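Local structure of activated BY transcription factor SSRB (Salmonella enterica, 2WNW) at residues Ala101-Ser106 against Gly112-Ser117; Ala141-Pro146 against Asp172-Tyr177. The protein belongs to glycoside hydrolase family 30 and joins a TIM barrel to a beta-sandwich domain. All coordinates share one frame; numbering follows the deposited sequence.

Contact 1 (Ala101-Ser106 against Gly112-Ser117); sequences AYVDSS and GRLSFS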
loop_
_atom_site.group_PDB
_atom_site.type_symbol
_atom_site.label_atom_id
_atom_site.label_comp_id
_atom_site.label_asym_id
_atom_site.label_seq_id
_atom_site.Cartn_x
_atom_site.Cartn_y
_atom_site.Cartn_z
ATOM N N ALA A 101 -23.976 -34.717 6.610
ATOM C CA ALA A 101 -23.482 -34.444 7.958
ATOM C C ALA A 101 -23.019 -35.755 8.578
ATOM O O ALA A 101 -23.372 -36.831 8.098
ATOM C CB ALA A 101 -24.582 -33.817 8.807
ATOM N N TYR A 102 -22.241 -35.666 9.652
ATOM C CA TYR A 102 -21.723 -36.859 10.314
ATOM C C TYR A 102 -22.743 -37.515 11.244
ATOM O O TYR A 102 -22.561 -38.651 11.680
ATOM C CB TYR A 102 -20.441 -36.491 11.062
ATOM C CG TYR A 102 -19.409 -35.868 10.144
ATOM C CD1 TYR A 102 -18.660 -34.764 10.549
ATOM C CD2 TYR A 102 -19.190 -36.378 8.864
ATOM C CE1 TYR A 102 -17.719 -34.181 9.701
ATOM C CE2 TYR A 102 -18.248 -35.805 8.007
ATOM C CZ TYR A 102 -17.517 -34.706 8.433
ATOM O OH TYR A 102 -16.581 -34.134 7.600
ATOM N N VAL A 103 -23.816 -36.790 11.537
ATOM C CA VAL A 103 -24.905 -37.292 12.375
ATOM C C VAL A 103 -26.161 -36.573 11.874
ATOM O O VAL A 103 -26.142 -35.362 11.665
ATOM C CB VAL A 103 -24.656 -36.996 13.881
ATOM C CG1 VAL A 103 -24.630 -35.499 14.135
ATOM C CG2 VAL A 103 -25.737 -37.660 14.719
ATOM N N ASP A 104 -27.250 -37.311 11.678
ATOM C CA ASP A 104 -28.463 -36.705 11.136
ATOM C C ASP A 104 -29.676 -36.530 12.039
ATOM O O ASP A 104 -30.645 -35.880 11.644
ATOM C CB ASP A 104 -28.887 -37.469 9.885
ATOM C CG ASP A 104 -27.826 -37.439 8.807
ATOM O OD1 ASP A 104 -27.512 -36.333 8.316
ATOM O OD2 ASP A 104 -27.300 -38.520 8.461
ATOM N N SER A 105 -29.642 -37.104 13.236
ATOM C CA SER A 105 -30.768 -36.960 14.150
ATOM C C SER A 105 -30.282 -36.911 15.585
ATOM O O SER A 105 -29.178 -37.361 15.890
ATOM C CB SER A 105 -31.744 -38.129 13.995
ATOM O OG SER A 105 -31.174 -39.337 14.475
ATOM N N SER A 106 -31.115 -36.369 16.466
ATOM C CA SER A 106 -30.774 -36.276 17.878
ATOM C C SER A 106 -30.627 -37.682 18.452
ATOM O O SER A 106 -29.806 -37.917 19.341
ATOM C CB SER A 106 -31.868 -35.521 18.634
ATOM O OG SER A 106 -33.124 -36.150 18.449
ATOM N N GLY A 112 -24.550 -42.075 19.983
ATOM C CA GLY A 112 -23.178 -42.009 19.508
ATOM C C GLY A 112 -22.922 -42.603 18.139
ATOM O O GLY A 112 -21.821 -43.077 17.868
ATOM N N ARG A 113 -23.920 -42.571 17.265
ATOM C CA ARG A 113 -23.749 -43.136 15.936
ATOM C C ARG A 113 -23.451 -42.094 14.866
ATOM O O ARG A 113 -24.348 -41.437 14.341
ATOM C CB ARG A 113 -24.976 -43.975 15.569
ATOM C CG ARG A 113 -25.084 -45.225 16.448
ATOM C CD ARG A 113 -26.117 -46.243 15.977
ATOM N NE ARG A 113 -27.482 -45.865 16.326
ATOM C CZ ARG A 113 -28.216 -45.000 15.638
ATOM N NH1 ARG A 113 -27.720 -44.420 14.552
ATOM N NH2 ARG A 113 -29.448 -44.714 16.038
ATOM N N LEU A 114 -22.165 -41.953 14.560
ATOM C CA LEU A 114 -21.697 -41.003 13.556
ATOM C C LEU A 114 -21.290 -41.770 12.305
ATOM O O LEU A 114 -21.024 -42.969 12.364
ATOM C CB LEU A 114 -20.478 -40.235 14.079
ATOM C CG LEU A 114 -20.527 -39.627 15.484
ATOM C CD1 LEU A 114 -19.232 -38.868 15.743
ATOM C CD2 LEU A 114 -21.723 -38.702 15.616
ATOM N N SER A 115 -21.236 -41.079 11.174
ATOM C CA SER A 115 -20.830 -41.717 9.932
ATOM C C SER A 115 -19.895 -40.827 9.128
ATOM O O SER A 115 -20.224 -39.684 8.816
ATOM C CB SER A 115 -22.042 -42.072 9.072
ATOM O OG SER A 115 -21.615 -42.597 7.824
ATOM N N PHE A 116 -18.728 -41.368 8.797
ATOM C CA PHE A 116 -17.728 -40.652 8.015
ATOM C C PHE A 116 -17.459 -41.406 6.717
ATOM O O PHE A 116 -16.532 -41.072 5.981
ATOM C CB PHE A 116 -16.423 -40.539 8.804
ATOM C CG PHE A 116 -16.513 -39.649 10.008
ATOM C CD1 PHE A 116 -16.447 -38.268 9.874
ATOM C CD2 PHE A 116 -16.666 -40.192 11.279
ATOM C CE1 PHE A 116 -16.529 -37.438 10.989
ATOM C CE2 PHE A 116 -16.750 -39.368 12.402
ATOM C CZ PHE A 116 -16.682 -37.989 12.255
ATOM N N SER A 117 -18.271 -42.423 6.438
ATOM C CA SER A 117 -18.087 -43.231 5.235
ATOM C C SER A 117 -18.008 -42.388 3.965
ATOM O O SER A 117 -17.212 -42.671 3.069
ATOM C CB SER A 117 -19.215 -44.262 5.112
ATOM O OG SER A 117 -20.479 -43.630 5.001
HETATM O O HOH W 1 -21.409 -38.706 6.337
#
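The loop that follows barrel strand 85-90 turns back on itself through the short helix 106-110, and Tyr102 and Phe116 meet where its two arms run side by side. CE1 of Phe116 stands 3.3 Å above the plane of the Tyr102 ring, over its centre, and comes within 3.4 Å of Tyr102 CG. With the planes inclined at 41° and the centroids 4.4 Å apart, the pair is an oblique aromatic contact. Tyr102 CG lies opposite the carbonyl carbon (chi1 -56°), which lays one ring face against Phe116. The Tyr102 hydroxyl is hydrogen-bonded to Asp119 and to the backbone N of Gln91, so the end of the ring is tied both to helix 117-122 and to the loop just past the barrel strand.

The backbones are joined by one direct hydrogen bond, from Ser115 N to Tyr102 O (2.8 Å), which uses a lone pair in the carbonyl plane. A water donates to both Ala101 O and Ser115 O and extends the link by one step. Within this helix-containing excursion of the TIM barrel, Ser105 caps the start of helix 106-110 and Gly112 closes its far end in a Schellman motif. Beside the helix, Val103 CB packs on Leu114 CD2 at 3.8 Å, while the Arg113 guanidinium turns to a salt bridge with Asp108.

Contact 2 (Ala141-Pro146 against Asp172-Tyr177); sequences ASPWSP and DIIINY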
loop_
_atom_site.group_PDB
_atom_site.type_symbol
_atom_site.label_atom_id
_atom_site.label_comp_id
_atom_site.label_asym_id
_atom_site.label_seq_id
_atom_site.Cartn_x
_atom_site.Cartn_y
_atom_site.Cartn_z
ATOM N N ALA A 141 -9.187 -27.186 8.566
ATOM C CA ALA A 141 -10.555 -27.657 8.369
ATOM C C ALA A 141 -11.522 -26.571 8.818
ATOM O O ALA A 141 -11.308 -25.928 9.847
ATOM C CB ALA A 141 -10.793 -28.945 9.161
ATOM N N SER A 142 -12.577 -26.364 8.030
ATOM C CA SER A 142 -13.592 -25.352 8.316
ATOM C C SER A 142 -14.983 -25.894 8.012
ATOM O O SER A 142 -15.172 -26.608 7.030
ATOM C CB SER A 142 -13.383 -24.105 7.442
ATOM O OG SER A 142 -12.089 -23.554 7.590
ATOM N N PRO A 143 -15.976 -25.554 8.851
ATOM C CA PRO A 143 -17.340 -26.029 8.616
ATOM C C PRO A 143 -18.136 -24.985 7.835
ATOM O O PRO A 143 -17.896 -23.787 7.969
ATOM C CB PRO A 143 -17.919 -26.189 10.028
ATOM C CG PRO A 143 -16.768 -25.890 10.979
ATOM C CD PRO A 143 -15.845 -25.002 10.207
ATOM N N TRP A 144 -19.070 -25.446 7.015
ATOM C CA TRP A 144 -19.941 -24.553 6.274
ATOM C C TRP A 144 -21.276 -24.574 7.029
ATOM O O TRP A 144 -22.038 -23.607 7.007
ATOM C CB TRP A 144 -20.123 -25.047 4.836
ATOM C CG TRP A 144 -19.216 -24.376 3.823
ATOM C CD1 TRP A 144 -19.606 -23.574 2.788
ATOM C CD2 TRP A 144 -17.785 -24.478 3.730
ATOM N NE1 TRP A 144 -18.513 -23.175 2.054
ATOM C CE2 TRP A 144 -17.383 -23.715 2.609
ATOM C CE3 TRP A 144 -16.805 -25.140 4.482
ATOM C CZ2 TRP A 144 -16.040 -23.594 2.219
ATOM C CZ3 TRP A 144 -15.464 -25.021 4.094
ATOM C CH2 TRP A 144 -15.099 -24.253 2.971
ATOM N N SER A 145 -21.553 -25.684 7.709
ATOM C CA SER A 145 -22.790 -25.796 8.483
ATOM C C SER A 145 -22.886 -27.014 9.390
ATOM O O SER A 145 -22.454 -28.106 9.027
ATOM C CB SER A 145 -24.013 -25.808 7.553
ATOM O OG SER A 145 -25.213 -26.022 8.294
ATOM N N PRO A 146 -23.435 -26.828 10.603
ATOM C CA PRO A 146 -23.603 -27.929 11.556
ATOM C C PRO A 146 -24.750 -28.772 10.991
ATOM O O PRO A 146 -25.391 -28.369 10.016
ATOM C CB PRO A 146 -24.020 -27.218 12.847
ATOM C CG PRO A 146 -23.393 -25.852 12.714
ATOM C CD PRO A 146 -23.668 -25.527 11.255
ATOM N N ASP A 172 -18.230 -31.336 19.947
ATOM C CA ASP A 172 -17.884 -32.749 20.086
ATOM C C ASP A 172 -17.797 -33.438 18.727
ATOM O O ASP A 172 -16.961 -34.316 18.527
ATOM C CB ASP A 172 -18.901 -33.489 20.968
ATOM C CG ASP A 172 -18.765 -33.142 22.438
ATOM O OD1 ASP A 172 -17.667 -32.712 22.855
ATOM O OD2 ASP A 172 -19.754 -33.320 23.183
ATOM N N ILE A 173 -18.669 -33.055 17.798
ATOM C CA ILE A 173 -18.637 -33.648 16.466
ATOM C C ILE A 173 -17.334 -33.273 15.771
ATOM O O ILE A 173 -16.711 -34.110 15.116
ATOM C CB ILE A 173 -19.814 -33.165 15.596
ATOM C CG1 ILE A 173 -21.123 -33.748 16.132
ATOM C CG2 ILE A 173 -19.594 -33.576 14.136
ATOM C CD1 ILE A 173 -22.330 -33.342 15.336
ATOM N N ILE A 174 -16.930 -32.012 15.915
ATOM C CA ILE A 174 -15.691 -31.541 15.300
ATOM C C ILE A 174 -14.499 -32.317 15.854
ATOM O O ILE A 174 -13.571 -32.641 15.120
ATOM C CB ILE A 174 -15.497 -30.022 15.523
ATOM C CG1 ILE A 174 -16.564 -29.251 14.740
ATOM C CG2 ILE A 174 -14.107 -29.595 15.072
ATOM C CD1 ILE A 174 -16.578 -27.754 15.001
ATOM N N ILE A 175 -14.521 -32.620 17.148
ATOM C CA ILE A 175 -13.430 -33.390 17.735
ATOM C C ILE A 175 -13.414 -34.789 17.108
ATOM O O ILE A 175 -12.354 -35.306 16.757
ATOM C CB ILE A 175 -13.581 -33.519 19.270
ATOM C CG1 ILE A 175 -13.430 -32.144 19.927
ATOM C CG2 ILE A 175 -12.536 -34.486 19.819
ATOM C CD1 ILE A 175 -12.048 -31.519 19.760
ATOM N N ASN A 176 -14.585 -35.402 16.952
ATOM C CA ASN A 176 -14.631 -36.731 16.348
ATOM C C ASN A 176 -14.178 -36.700 14.894
ATOM O O ASN A 176 -13.613 -37.671 14.387
ATOM C CB ASN A 176 -16.028 -37.340 16.466
ATOM C CG ASN A 176 -16.234 -38.042 17.794
ATOM O OD1 ASN A 176 -16.823 -37.491 18.722
ATOM N ND2 ASN A 176 -15.720 -39.264 17.896
ATOM N N TYR A 177 -14.429 -35.579 14.228
ATOM C CA TYR A 177 -13.992 -35.396 12.850
ATOM C C TYR A 177 -12.462 -35.476 12.874
ATOM O O TYR A 177 -11.848 -36.179 12.069
ATOM C CB TYR A 177 -14.436 -34.016 12.346
ATOM C CG TYR A 177 -13.684 -33.515 11.127
ATOM C CD1 TYR A 177 -14.084 -33.865 9.839
ATOM C CD2 TYR A 177 -12.569 -32.686 11.269
ATOM C CE1 TYR A 177 -13.395 -33.400 8.719
ATOM C CE2 TYR A 177 -11.871 -32.218 10.157
ATOM C CZ TYR A 177 -12.291 -32.577 8.888
ATOM O OH TYR A 177 -11.615 -32.105 7.791
#
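With CG trans to its own backbone N (chi1 161°), Tyr177 extends from helix 167-183 toward the barrel wall, and its phenol end arrives at the methyl group of Ala141. One turn earlier, Ile174 is stretched out through CG1, chi2 173°, which carries CD1 toward the ring of Pro143. The two contacts lie next to each other, since Ala141 and Pro143 are two residues apart in the chain.

Ala141 CB touches the corner of the tyrosine, 3.5 Å from OH and 3.6 Å from CE2. Its approach to the ring is oblique. The second contact is looser: Pro143 CG and Ile174 CD1 are 4.4 Å apart. Neither is a polar interaction, and the area buried between the segments, 108 Å², is correspondingly small. The backbones stay well separated, with 8.8 Å between the CA atoms of Pro143 and Ile174, and the side chains span the gap.

Other residues fill in around them. Tyr177 also packs on Met88 of strand 85-90 and meets the ring of Tyr181, while Ile174 leans on Phe216 of helix 210-227 and Pro143 also touches Trp170 of helix 167-183. Ser142 points away from the helix, and its hydroxyl is hydrogen-bonded to Ser192 and Arg87. An outer helix resting through aliphatic and aromatic side chains on a parallel strand, whose alternate residue faces inward, is the basic layering of a TIM barrel.

How the contacts relate
Contacts 1 and 2 follow one another along the chain, and their centres are about 11 Å apart. Helix 167-183 joins them in space: the segment 172-177 that packs on barrel strand 138-143 in contact 2 also packs against the loop of contact 1. Tyr102 OH comes within 3.4 Å of Tyr177 CD1, and Val103 CG1 lies equally close to Ile173 CD1. Leu114 CD1 rests 3.6 Å from Asn176 CB. From the barrel outward the layers are therefore strand, helix and loop, with the centre of contact 2 about 19 Å and that of contact 1 about 29 Å from the centre of the chain. A glycerol, probably from the crystallisation liquor, is hydrogen-bonded to Trp144, which does not touch 172-177.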